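Side-chain contacts in class B carbapenemase GOB-18 (Elizabethkingia meningoseptica, PDB 5K0W), which probably hydrolyses beta-lactam antibiotics, carbapenems among them, as a dizinc enzyme of subclass B3 of the metallo-beta-lactamases: residues V21-N26 and G69-F74; K29-A34 and H100-G105; L44-V47 and L52-Y55. All coordinates share one frame; numbering follows the deposited sequence. Where two conformers were deposited one is given.

Contacts 1 and 2 are interlaced: residues 21-26 and 29-34 of the N-terminal arm come first, and their partners 69-74 and 100-105 follow in the same order. Contact 3, between 44-47 and 52-55, is nested inside both loops and belongs to the seven-stranded sheet. The centres of contacts 1 and 2 lie about 7 Å apart, joined by N32 against T70 and by Y101 against E23 and P24. The centre of contact 3 is about 12 Å from that of contact 2 and 18 Å from that of contact 1, yet L52 touches G69, T70, W31 and D102. The arm thus packs beside metal-binding H100 and helix 101-104, which the loop into strand 55-59 reaches through L52.

Contact 1 (V21-N26 and G69-F74); sequences VKEPEN and GTAESF
The carboxylates of E23 and E72 lie nearly coplanar, their planes 15° apart, and meet edge against edge with E23 OE1 2.9 Å from E72 OE2. The other oxygen of E23, OE2, sits between two side chains on opposite sides of its carboxylate plane: CB of A71 on one, CB of T70 on the other, each 3.4 Å from OE2. Its syn lone pair takes the backbone N-H of A71 in a hydrogen bond of 2.8 Å from A71 N to E23 OE2, almost straight at 170°. E23 gets there with an extended side chain, whereas E72 bends sharply at chi2 (-90°) and brings its carboxylate back alongside; the two side chains slide past each other in opposite directions. E23 OE1 and E72 OE2 are two acceptors and form no hydrogen bond; like charges simply lie close together here. The A71 N-H belongs to a type I beta turn from T70 to S73, closed by a bond from S73 N to T70 O and leading from the sheet into helix 73-83 of the metallo-beta-lactamase fold. E23 therefore ties the N-terminal arm to the turn before that helix. T70 has its own polar partner in N32, bonded through OG1, and its side chain lies about 4 Å from that of the zinc ligand D102. Y101 of helix 101-104 packs against E23, P24 and T70. K22 and E25, on either side of E23 and P24 in the sequence, form a salt bridge, 2.9 Å from K22 NZ to E25 OE2, using the anti lone pair of that oxygen.

Contact 2 (K29-A34 and H100-G105); sequences KEWNQA and HYDHTG. With ZN (zinc ion), chain C; ZN (zinc ion), chain D.
The six-membered ring of W31 is the tightly packed part of this contact, with D102 over one face and the hydroxyl end of Y101 at its edge. CB of D102 makes a CH-pi contact, 4.0 Å from the centroid of that ring and 28° off its normal. Beyond it the carboxylate lies almost parallel to the indole, 14° between planes, and places OD2 3.6 Å above the ring plane near the rim. Y101 OH comes 3.3 Å from W31 CZ3; the two rings meet obliquely, at 58°, though the side chains themselves cross at about a right angle. D102 holds CG between its backbone N and carbonyl carbon, where the carboxylate serves both the indole and the metal. OD2 binds one zinc ion at 2.1 Å, joined there by H103 NE2, H241 and a water that also coordinates the second zinc ion. That ion is held by H100 ND1, Q98, H175 and a second water. The run from Q98 to H103 is the HxHxDH metal motif of these lactamases with glutamine in its first place. W31 is thus second-shell, flanking a zinc ligand and also meeting the ring of H241. The looser side begins at the pyrrole, which meets neither Y101 nor D102 closely; its NE1 makes a weak hydrogen bond to D51, and W31 as a residue is partly exposed. H100 occupies the N-cap position of helix 101-104, which follows strand 91-95 and precedes helix 107-114; residues 29-34 pass beside it on the way to strand 38-41, with the carbonyl of W31 hydrogen-bonded to T49 OG1, beyond strand 44-46.

Contact 3 (L44-V47 and L52-Y55); sequences LYYV and LASY
The rings of Y46 and Y55 pack as an offset edge-to-face pair, the edge of Y46 turned toward the face of Y55, with planes at 80° and centroids 5.8 Å apart. Both residues project from the same face of the sheet as an antiparallel, non-hydrogen-bonded pair, and their side chains cross at a slant. With CG anti to the backbone N (chi1 -175°), Y46 lies along the 52-55 segment, its CE2 3.5 Å from CB of A53. L44 reaches Y55 from the other end, CD1 standing 3.9 Å from Y55 CB. Next to the tyrosine pair the backbones are joined by V47 N to S54 O, 2.8 Å long and nearly straight at 167°. Y55 CA adds a CA-H...O contact to Y45 O at 3.5 Å. V47 CG2 packs beside S54, whose OG bonds to N67 O. The contact joins strand 44-46 to the start of strand 55-59, across the short connection 48-51. Both tyrosine hydroxyls bond to backbone carbonyls, Y46 to T49 in that connection and Y55 to A239 of strand 236-239 in the second sheet; in this buried, largely apolar interface these bonds satisfy the polar ends and hold the tips in place, while ring packing limits rotation, and Y55 links the two sheets.

Contact 1 (V21-N26 and G69-F74)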
ATOM      1  N   VAL A  21      -6.608 -18.920  -9.964  1.00 22.40           N
ATOM      2  CA  VAL A  21      -6.337 -18.001  -8.858  1.00 22.22           C
ATOM      3  C   VAL A  21      -6.995 -18.580  -7.593  1.00 30.25           C
ATOM      4  O   VAL A  21      -8.164 -18.962  -7.651  1.00 32.76           O
ATOM      5  CB  VAL A  21      -6.868 -16.574  -9.165  1.00 24.30           C
ATOM      6  CG1 VAL A  21      -6.672 -15.632  -7.980  1.00 23.63           C
ATOM      7  CG2 VAL A  21      -6.226 -15.995 -10.422  1.00 23.93           C
ATOM      8  N   LYS A  22      -6.263 -18.640  -6.459  1.00 26.85           N
ATOM      9  CA  LYS A  22      -6.814 -19.095  -5.185  1.00 27.36           C
ATOM     10  C   LYS A  22      -6.149 -18.394  -3.995  1.00 34.52           C
ATOM     11  O   LYS A  22      -4.970 -18.645  -3.700  1.00 34.34           O
ATOM     12  CB  LYS A  22      -6.747 -20.626  -5.042  1.00 29.69           C
ATOM     13  CG  LYS A  22      -7.687 -21.161  -3.962  1.00 38.34           C
ATOM     14  CD  LYS A  22      -7.076 -22.309  -3.198  1.00 41.49           C
ATOM     15  CE  LYS A  22      -7.909 -22.676  -1.997  1.00 52.09           C
ATOM     16  NZ  LYS A  22      -7.275 -23.769  -1.216  1.00 66.16           N
ATOM     17  N   GLU A  23      -6.910 -17.517  -3.315  1.00 33.66           N
ATOM     18  CA  GLU A  23      -6.441 -16.787  -2.135  1.00 35.26           C
ATOM     19  C   GLU A  23      -6.317 -17.754  -0.956  1.00 45.06           C
ATOM     20  O   GLU A  23      -7.083 -18.723  -0.906  1.00 47.56           O
ATOM     21  CB  GLU A  23      -7.423 -15.679  -1.756  1.00 36.50           C
ATOM     22  CG  GLU A  23      -7.438 -14.514  -2.730  1.00 45.75           C
ATOM     23  CD  GLU A  23      -8.526 -13.475  -2.518  1.00 52.10           C
ATOM     24  OE1 GLU A  23      -9.564 -13.797  -1.897  1.00 50.88           O
ATOM     25  OE2 GLU A  23      -8.358 -12.346  -3.030  1.00 31.08           O
ATOM     26  N   PRO A  24      -5.394 -17.530   0.014  1.00 41.80           N
ATOM     27  CA  PRO A  24      -5.303 -18.455   1.148  1.00 41.65           C
ATOM     28  C   PRO A  24      -6.628 -18.615   1.890  1.00 48.01           C
ATOM     29  O   PRO A  24      -7.464 -17.697   1.927  1.00 47.83           O
ATOM     30  CB  PRO A  24      -4.225 -17.825   2.031  1.00 43.08           C
ATOM     31  CG  PRO A  24      -3.407 -17.018   1.103  1.00 47.45           C
ATOM     32  CD  PRO A  24      -4.375 -16.466   0.117  1.00 43.05           C
ATOM     33  N   GLU A  25      -6.828 -19.828   2.422  1.00 45.90           N
ATOM     34  CA  GLU A  25      -7.983 -20.217   3.213  1.00 46.14           C
ATOM     35  C   GLU A  25      -7.797 -19.488   4.569  1.00 50.18           C
ATOM     36  O   GLU A  25      -6.664 -19.125   4.927  1.00 49.68           O
ATOM     37  CB  GLU A  25      -8.022 -21.755   3.408  1.00 47.41           C
ATOM     38  CG  GLU A  25      -8.236 -22.550   2.125  1.00 57.40           C
ATOM     39  CD  GLU A  25      -8.598 -24.023   2.247  1.00 84.51           C
ATOM     40  OE1 GLU A  25      -8.916 -24.485   3.368  1.00 88.78           O
ATOM     41  OE2 GLU A  25      -8.588 -24.717   1.203  1.00 77.80           O
ATOM     42  N   ASN A  26      -8.885 -19.225   5.281  1.00 46.41           N
ATOM     43  CA  ASN A  26      -8.881 -18.550   6.593  1.00 46.72           C
ATOM     44  C   ASN A  26      -8.276 -17.114   6.722  1.00 49.72           C
ATOM     45  O   ASN A  26      -7.480 -16.834   7.628  1.00 49.01           O
ATOM     46  CB  ASN A  26      -8.443 -19.476   7.754  1.00 50.27           C
ATOM     47  N   GLY A  69      -6.937  -3.975  -1.792  1.00 25.58           N
ATOM     48  CA  GLY A  69      -7.543  -5.078  -1.029  1.00 24.45           C
ATOM     49  C   GLY A  69      -7.553  -6.410  -1.782  1.00 26.29           C
ATOM     50  O   GLY A  69      -6.969  -6.501  -2.862  1.00 23.81           O
ATOM     51  N   THR A  70      -8.259  -7.453  -1.251  1.00 24.31           N
ATOM     52  CA  THR A  70      -8.361  -8.794  -1.869  1.00 23.59           C
ATOM     53  C   THR A  70      -9.250  -8.746  -3.116  1.00 27.38           C
ATOM     54  O   THR A  70      -9.666  -7.659  -3.510  1.00 25.75           O
ATOM     55  CB  THR A  70      -8.880  -9.825  -0.857  1.00 30.07           C
ATOM     56  OG1 THR A  70     -10.179  -9.431  -0.414  1.00 31.39           O
ATOM     57  CG2 THR A  70      -7.940 -10.028   0.317  1.00 29.74           C
ATOM     58  N   ALA A  71      -9.544  -9.910  -3.747  1.00 25.44           N
ATOM     59  CA  ALA A  71     -10.415  -9.987  -4.937  1.00 25.18           C
ATOM     60  C   ALA A  71     -11.813  -9.452  -4.646  1.00 29.15           C
ATOM     61  O   ALA A  71     -12.337  -8.662  -5.426  1.00 29.92           O
ATOM     62  CB  ALA A  71     -10.508 -11.416  -5.439  1.00 25.70           C
ATOM     63  N   GLU A  72     -12.383  -9.838  -3.503  1.00 25.94           N
ATOM     64  CA  GLU A  72     -13.717  -9.419  -3.067  1.00 26.61           C
ATOM     65  C   GLU A  72     -13.827  -7.941  -2.591  1.00 30.65           C
ATOM     66  O   GLU A  72     -14.920  -7.484  -2.262  1.00 29.49           O
ATOM     67  CB  GLU A  72     -14.339 -10.439  -2.081  1.00 28.04           C
ATOM     68  CG  GLU A  72     -13.540 -10.697  -0.818  1.00 42.94           C
ATOM     69  CD  GLU A  72     -12.525 -11.821  -0.902  1.00 71.77           C
ATOM     70  OE1 GLU A  72     -12.661 -12.781  -0.110  1.00 70.17           O
ATOM     71  OE2 GLU A  72     -11.579 -11.730  -1.722  1.00 61.27           O
ATOM     72  N   SER A  73     -12.696  -7.205  -2.583  1.00 29.41           N
ATOM     73  CA  SER A  73     -12.666  -5.795  -2.194  0.57 29.96           C
ATOM     74  C   SER A  73     -13.038  -4.900  -3.390  1.00 35.56           C
ATOM     75  O   SER A  73     -13.313  -3.707  -3.206  1.00 37.54           O
ATOM     76  CB  SER A  73     -11.286  -5.411  -1.674  0.57 32.76           C
ATOM     77  OG  SER A  73     -10.437  -5.142  -2.776  0.57 39.05           O
ATOM     78  N   PHE A  74     -13.059  -5.475  -4.615  1.00 30.81           N
ATOM     79  CA  PHE A  74     -13.412  -4.781  -5.857  1.00 30.34           C
ATOM     80  C   PHE A  74     -14.798  -4.113  -5.807  1.00 34.27           C
ATOM     81  O   PHE A  74     -14.838  -2.902  -6.036  1.00 35.42           O
ATOM     82  CB  PHE A  74     -13.272  -5.695  -7.084  1.00 31.97           C
ATOM     83  CG  PHE A  74     -13.486  -5.018  -8.416  1.00 33.57           C
ATOM     84  CD1 PHE A  74     -12.761  -3.880  -8.763  1.00 36.57           C
ATOM     85  CD2 PHE A  74     -14.359  -5.554  -9.353  1.00 35.70           C
ATOM     86  CE1 PHE A  74     -12.919  -3.284 -10.017  1.00 37.03           C
ATOM     87  CE2 PHE A  74     -14.508  -4.963 -10.610  1.00 38.25           C
ATOM     88  CZ  PHE A  74     -13.792  -3.828 -10.930  1.00 36.00           C
TER

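Contact 2 (K29-A34 and H100-G105)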
ATOM      1  N   LYS A  29     -11.376 -11.592   9.112  1.00 32.95           N
ATOM      2  CA  LYS A  29     -12.704 -11.016   8.898  1.00 31.76           C
ATOM      3  C   LYS A  29     -12.639  -9.565   8.436  1.00 35.93           C
ATOM      4  O   LYS A  29     -13.322  -9.200   7.475  1.00 35.66           O
ATOM      5  CB  LYS A  29     -13.542 -11.160  10.187  1.00 33.38           C
ATOM      6  CG  LYS A  29     -14.939 -10.521  10.165  1.00 44.89           C
ATOM      7  CD  LYS A  29     -15.382  -9.985  11.536  1.00 52.39           C
ATOM      8  CE  LYS A  29     -14.606  -8.766  11.984  1.00 60.20           C
ATOM      9  NZ  LYS A  29     -15.254  -8.079  13.131  1.00 67.85           N
ATOM     10  N   GLU A  30     -11.806  -8.751   9.112  1.00 32.83           N
ATOM     11  CA  GLU A  30     -11.621  -7.311   8.875  1.00 32.73           C
ATOM     12  C   GLU A  30     -11.121  -6.951   7.460  1.00 36.32           C
ATOM     13  O   GLU A  30     -11.277  -5.807   7.039  1.00 36.17           O
ATOM     14  CB  GLU A  30     -10.692  -6.695   9.944  1.00 33.95           C
ATOM     15  CG  GLU A  30     -11.205  -6.804  11.371  1.00 45.00           C
ATOM     16  CD  GLU A  30     -10.516  -5.925  12.399  1.00 80.81           C
ATOM     17  OE1 GLU A  30      -9.288  -5.703  12.280  1.00 90.98           O
ATOM     18  OE2 GLU A  30     -11.202  -5.490  13.352  1.00 78.73           O
ATOM     19  N   TRP A  31     -10.535  -7.914   6.740  1.00 32.22           N
ATOM     20  CA  TRP A  31      -9.991  -7.688   5.404  1.00 32.85           C
ATOM     21  C   TRP A  31     -11.037  -7.458   4.331  1.00 37.22           C
ATOM     22  O   TRP A  31     -10.823  -6.630   3.438  1.00 36.16           O
ATOM     23  CB  TRP A  31      -9.059  -8.837   5.003  1.00 32.12           C
ATOM     24  CG  TRP A  31      -7.702  -8.774   5.650  1.00 33.48           C
ATOM     25  CD1 TRP A  31      -7.342  -8.061   6.763  1.00 36.45           C
ATOM     26  CD2 TRP A  31      -6.537  -9.490   5.239  1.00 33.52           C
ATOM     27  NE1 TRP A  31      -6.022  -8.283   7.059  1.00 35.93           N
ATOM     28  CE2 TRP A  31      -5.505  -9.169   6.151  1.00 37.61           C
ATOM     29  CE3 TRP A  31      -6.275 -10.408   4.205  1.00 34.97           C
ATOM     30  CZ2 TRP A  31      -4.217  -9.703   6.036  1.00 37.14           C
ATOM     31  CZ3 TRP A  31      -5.002 -10.945   4.100  1.00 36.52           C
ATOM     32  CH2 TRP A  31      -3.983 -10.576   4.992  1.00 37.15           C
ATOM     33  N   ASN A  32     -12.157  -8.207   4.408  1.00 34.41           N
ATOM     34  CA  ASN A  32     -13.269  -8.134   3.448  1.00 33.83           C
ATOM     35  C   ASN A  32     -14.466  -7.397   4.037  1.00 34.71           C
ATOM     36  O   ASN A  32     -15.486  -7.255   3.376  1.00 35.33           O
ATOM     37  CB  ASN A  32     -13.656  -9.540   2.971  1.00 37.41           C
ATOM     38  CG  ASN A  32     -12.470 -10.398   2.612  1.00 69.69           C
ATOM     39  OD1 ASN A  32     -11.604 -10.000   1.821  1.00 68.84           O
ATOM     40  ND2 ASN A  32     -12.394 -11.580   3.208  1.00 61.05           N
ATOM     41  N   GLN A  33     -14.328  -6.915   5.269  1.00 29.39           N
ATOM     42  CA  GLN A  33     -15.354  -6.177   6.000  1.00 29.28           C
ATOM     43  C   GLN A  33     -15.421  -4.742   5.481  1.00 31.38           C
ATOM     44  O   GLN A  33     -14.379  -4.091   5.346  1.00 31.60           O
ATOM     45  CB  GLN A  33     -15.020  -6.208   7.503  1.00 30.96           C
ATOM     46  CG  GLN A  33     -16.176  -5.883   8.426  1.00 36.20           C
ATOM     47  CD  GLN A  33     -15.684  -5.410   9.770  1.00 50.17           C
ATOM     48  OE1 GLN A  33     -14.851  -6.046  10.428  1.00 38.85           O
ATOM     49  NE2 GLN A  33     -16.208  -4.288  10.212  1.00 44.78           N
ATOM     50  N   ALA A  34     -16.639  -4.248   5.196  1.00 25.52           N
ATOM     51  CA  ALA A  34     -16.854  -2.898   4.667  1.00 24.17           C
ATOM     52  C   ALA A  34     -16.534  -1.805   5.676  1.00 28.19           C
ATOM     53  O   ALA A  34     -16.726  -1.984   6.880  1.00 29.26           O
ATOM     54  CB  ALA A  34     -18.283  -2.742   4.180  1.00 24.40           C
ATOM     55  N   HIS A 100       1.458  -8.091  -2.510  1.00 20.71           N
ATOM     56  CA  HIS A 100       0.760  -9.181  -1.823  1.00 18.85           C
ATOM     57  C   HIS A 100      -0.715  -9.101  -2.185  1.00 23.54           C
ATOM     58  O   HIS A 100      -1.234  -7.988  -2.328  1.00 23.42           O
ATOM     59  CB  HIS A 100       0.960  -9.089  -0.313  1.00 18.63           C
ATOM     60  CG  HIS A 100       2.288  -9.579   0.166  1.00 21.56           C
ATOM     61  ND1 HIS A 100       2.792  -9.193   1.383  1.00 23.07           N
ATOM     62  CD2 HIS A 100       3.172 -10.413  -0.425  1.00 22.97           C
ATOM     63  CE1 HIS A 100       3.959  -9.799   1.495  1.00 22.07           C
ATOM     64  NE2 HIS A 100       4.219 -10.559   0.442  1.00 22.44           N
ATOM     65  N   TYR A 101      -1.385 -10.271  -2.358  1.00 21.06           N
ATOM     66  CA  TYR A 101      -2.812 -10.406  -2.733  1.00 20.86           C
ATOM     67  C   TYR A 101      -3.780  -9.481  -1.968  1.00 23.80           C
ATOM     68  O   TYR A 101      -4.797  -9.072  -2.528  1.00 22.68           O
ATOM     69  CB  TYR A 101      -3.287 -11.875  -2.682  1.00 21.72           C
ATOM     70  CG  TYR A 101      -3.588 -12.383  -1.294  1.00 23.32           C
ATOM     71  CD1 TYR A 101      -2.569 -12.791  -0.446  1.00 24.35           C
ATOM     72  CD2 TYR A 101      -4.896 -12.458  -0.825  1.00 25.73           C
ATOM     73  CE1 TYR A 101      -2.838 -13.239   0.847  1.00 24.40           C
ATOM     74  CE2 TYR A 101      -5.180 -12.916   0.467  1.00 26.94           C
ATOM     75  CZ  TYR A 101      -4.143 -13.301   1.301  1.00 32.43           C
ATOM     76  OH  TYR A 101      -4.403 -13.760   2.567  1.00 33.74           O
ATOM     77  N   ASP A 102      -3.466  -9.166  -0.695  1.00 20.54           N
ATOM     78  CA  ASP A 102      -4.299  -8.303   0.142  1.00 20.29           C
ATOM     79  C   ASP A 102      -4.183  -6.802  -0.221  1.00 24.28           C
ATOM     80  O   ASP A 102      -4.836  -5.976   0.408  1.00 25.28           O
ATOM     81  CB  ASP A 102      -4.074  -8.579   1.644  1.00 21.42           C
ATOM     82  CG  ASP A 102      -2.660  -8.360   2.141  1.00 29.43           C
ATOM     83  OD1 ASP A 102      -1.710  -8.856   1.482  1.00 27.47           O
ATOM     84  OD2 ASP A 102      -2.503  -7.749   3.228  1.00 37.53           O
ATOM     85  N   HIS A 103      -3.385  -6.450  -1.245  1.00 18.61           N
ATOM     86  CA  HIS A 103      -3.261  -5.077  -1.761  1.00 17.17           C
ATOM     87  C   HIS A 103      -3.314  -5.076  -3.300  1.00 19.98           C
ATOM     88  O   HIS A 103      -3.462  -4.011  -3.902  1.00 19.35           O
ATOM     89  CB  HIS A 103      -1.971  -4.388  -1.264  1.00 17.48           C
ATOM     90  CG  HIS A 103      -1.741  -4.517   0.213  1.00 20.60           C
ATOM     91  ND1 HIS A 103      -2.307  -3.635   1.117  1.00 21.98           N
ATOM     92  CD2 HIS A 103      -1.055  -5.457   0.894  1.00 21.95           C
ATOM     93  CE1 HIS A 103      -1.925  -4.052   2.308  1.00 21.13           C
ATOM     94  NE2 HIS A 103      -1.171  -5.144   2.224  1.00 21.53           N
ATOM     95  N   THR A 104      -3.203  -6.276  -3.929  1.00 15.79           N
ATOM     96  CA  THR A 104      -3.191  -6.445  -5.391  1.00 14.93           C
ATOM     97  C   THR A 104      -4.395  -7.217  -5.951  1.00 17.72           C
ATOM     98  O   THR A 104      -4.491  -7.352  -7.167  1.00 19.79           O
ATOM     99  CB  THR A 104      -1.927  -7.233  -5.823  1.00 18.26           C
ATOM    100  OG1 THR A 104      -2.005  -8.550  -5.284  1.00 13.97           O
ATOM    101  CG2 THR A 104      -0.630  -6.590  -5.388  1.00 16.12           C
ATOM    102  N   GLY A 105      -5.200  -7.830  -5.096  1.00 11.15           N
ATOM    103  CA  GLY A 105      -6.309  -8.673  -5.530  1.00 12.04           C
ATOM    104  C   GLY A 105      -7.296  -8.097  -6.538  1.00 18.90           C
ATOM    105  O   GLY A 105      -7.805  -8.839  -7.383  1.00 18.90           O
TER
HETATM  106 ZN    ZN C 301      -0.920  -6.482   3.823  1.00 25.24          ZN
HETATM  107 ZN    ZN D 302       2.108  -8.040   2.950  1.00 25.92          ZN
HETATM  108  O   HOH W   1       0.870  -7.297   4.441  1.00 29.18           O
HETATM  109  O   HOH W   2       1.971  -9.853   4.206  1.00 23.51           O

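Contact 3 (L44-V47 and L52-Y55)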
ATOM      1  N   LEU A  44      -6.931  13.663  -0.556  1.00 23.29           N
ATOM      2  CA  LEU A  44      -6.669  12.276  -0.195  1.00 21.28           C
ATOM      3  C   LEU A  44      -7.856  11.713   0.571  1.00 23.14           C
ATOM      4  O   LEU A  44      -8.299  12.297   1.553  1.00 23.24           O
ATOM      5  CB  LEU A  44      -5.364  12.151   0.617  1.00 20.67           C
ATOM      6  CG  LEU A  44      -5.011  10.761   1.119  1.00 23.99           C
ATOM      7  CD1 LEU A  44      -4.519   9.862   0.006  1.00 23.65           C
ATOM      8  CD2 LEU A  44      -4.017  10.839   2.221  1.00 27.05           C
ATOM      9  N   TYR A  45      -8.362  10.579   0.102  1.00 18.80           N
ATOM     10  CA  TYR A  45      -9.521   9.908   0.660  1.00 19.48           C
ATOM     11  C   TYR A  45      -9.213   8.448   0.940  1.00 25.03           C
ATOM     12  O   TYR A  45      -8.463   7.828   0.185  1.00 26.45           O
ATOM     13  CB  TYR A  45     -10.720   9.993  -0.333  1.00 20.83           C
ATOM     14  CG  TYR A  45     -11.202  11.397  -0.638  1.00 22.72           C
ATOM     15  CD1 TYR A  45     -10.595  12.167  -1.631  1.00 24.95           C
ATOM     16  CD2 TYR A  45     -12.299  11.941   0.031  1.00 23.10           C
ATOM     17  CE1 TYR A  45     -11.022  13.469  -1.901  1.00 26.10           C
ATOM     18  CE2 TYR A  45     -12.737  13.240  -0.232  1.00 23.24           C
ATOM     19  CZ  TYR A  45     -12.090  14.001  -1.193  1.00 31.09           C
ATOM     20  OH  TYR A  45     -12.513  15.276  -1.446  1.00 33.28           O
ATOM     21  N   TYR A  46      -9.818   7.887   1.999  1.00 20.43           N
ATOM     22  CA  TYR A  46      -9.695   6.476   2.337  1.00 19.71           C
ATOM     23  C   TYR A  46     -10.888   5.774   1.680  1.00 25.36           C
ATOM     24  O   TYR A  46     -12.041   6.117   1.971  1.00 25.95           O
ATOM     25  CB  TYR A  46      -9.722   6.273   3.866  1.00 20.13           C
ATOM     26  CG  TYR A  46      -9.469   4.844   4.305  1.00 20.07           C
ATOM     27  CD1 TYR A  46     -10.517   3.938   4.443  1.00 22.20           C
ATOM     28  CD2 TYR A  46      -8.182   4.395   4.571  1.00 19.32           C
ATOM     29  CE1 TYR A  46     -10.284   2.610   4.801  1.00 23.29           C
ATOM     30  CE2 TYR A  46      -7.940   3.080   4.955  1.00 19.78           C
ATOM     31  CZ  TYR A  46      -8.990   2.185   5.059  1.00 28.58           C
ATOM     32  OH  TYR A  46      -8.740   0.889   5.452  1.00 30.03           O
ATOM     33  N   VAL A  47     -10.623   4.821   0.773  1.00 20.51           N
ATOM     34  CA  VAL A  47     -11.670   4.076   0.048  1.00 18.82           C
ATOM     35  C   VAL A  47     -11.548   2.548   0.267  1.00 25.02           C
ATOM     36  O   VAL A  47     -12.281   1.768  -0.355  1.00 25.13           O
ATOM     37  CB  VAL A  47     -11.783   4.474  -1.460  1.00 20.30           C
ATOM     38  CG1 VAL A  47     -12.292   5.904  -1.629  1.00 18.91           C
ATOM     39  CG2 VAL A  47     -10.470   4.265  -2.209  1.00 19.36           C
ATOM     40  N   LEU A  52      -7.955  -3.297   5.070  1.00 15.39           N
ATOM     41  CA  LEU A  52      -7.141  -3.125   3.875  1.00 15.97           C
ATOM     42  C   LEU A  52      -7.259  -1.758   3.273  1.00 21.63           C
ATOM     43  O   LEU A  52      -8.218  -1.464   2.554  1.00 23.98           O
ATOM     44  CB  LEU A  52      -7.341  -4.265   2.855  1.00 16.08           C
ATOM     45  CG  LEU A  52      -7.208  -5.683   3.434  1.00 20.89           C
ATOM     46  CD1 LEU A  52      -7.551  -6.746   2.396  1.00 22.21           C
ATOM     47  CD2 LEU A  52      -5.833  -5.912   4.016  1.00 20.15           C
ATOM     48  N   ALA A  53      -6.292  -0.907   3.603  1.00 17.05           N
ATOM     49  CA  ALA A  53      -6.239   0.478   3.150  1.00 17.39           C
ATOM     50  C   ALA A  53      -6.066   0.621   1.648  1.00 22.16           C
ATOM     51  O   ALA A  53      -5.185  -0.008   1.046  1.00 22.45           O
ATOM     52  CB  ALA A  53      -5.137   1.233   3.882  1.00 18.02           C
ATOM     53  N   SER A  54      -6.945   1.433   1.054  1.00 17.79           N
ATOM     54  CA  SER A  54      -6.954   1.796  -0.360  1.00 17.31           C
ATOM     55  C   SER A  54      -7.128   3.305  -0.388  1.00 19.92           C
ATOM     56  O   SER A  54      -8.064   3.823   0.212  1.00 19.89           O
ATOM     57  CB  SER A  54      -8.075   1.085  -1.119  1.00 19.56           C
ATOM     58  OG  SER A  54      -8.119   1.496  -2.476  1.00 24.70           O
ATOM     59  N   TYR A  55      -6.194   4.007  -1.026  1.00 16.24           N
ATOM     60  CA  TYR A  55      -6.173   5.469  -1.068  1.00 15.76           C
ATOM     61  C   TYR A  55      -6.548   6.045  -2.420  1.00 21.72           C
ATOM     62  O   TYR A  55      -6.075   5.576  -3.458  1.00 22.89           O
ATOM     63  CB  TYR A  55      -4.805   5.997  -0.590  1.00 15.79           C
ATOM     64  CG  TYR A  55      -4.494   5.540   0.818  1.00 15.68           C
ATOM     65  CD1 TYR A  55      -5.146   6.097   1.912  1.00 18.31           C
ATOM     66  CD2 TYR A  55      -3.630   4.481   1.049  1.00 15.13           C
ATOM     67  CE1 TYR A  55      -4.914   5.638   3.207  1.00 17.81           C
ATOM     68  CE2 TYR A  55      -3.378   4.025   2.341  1.00 15.80           C
ATOM     69  CZ  TYR A  55      -4.033   4.600   3.416  1.00 18.89           C
ATOM     70  OH  TYR A  55      -3.832   4.151   4.690  1.00 14.83           O
TER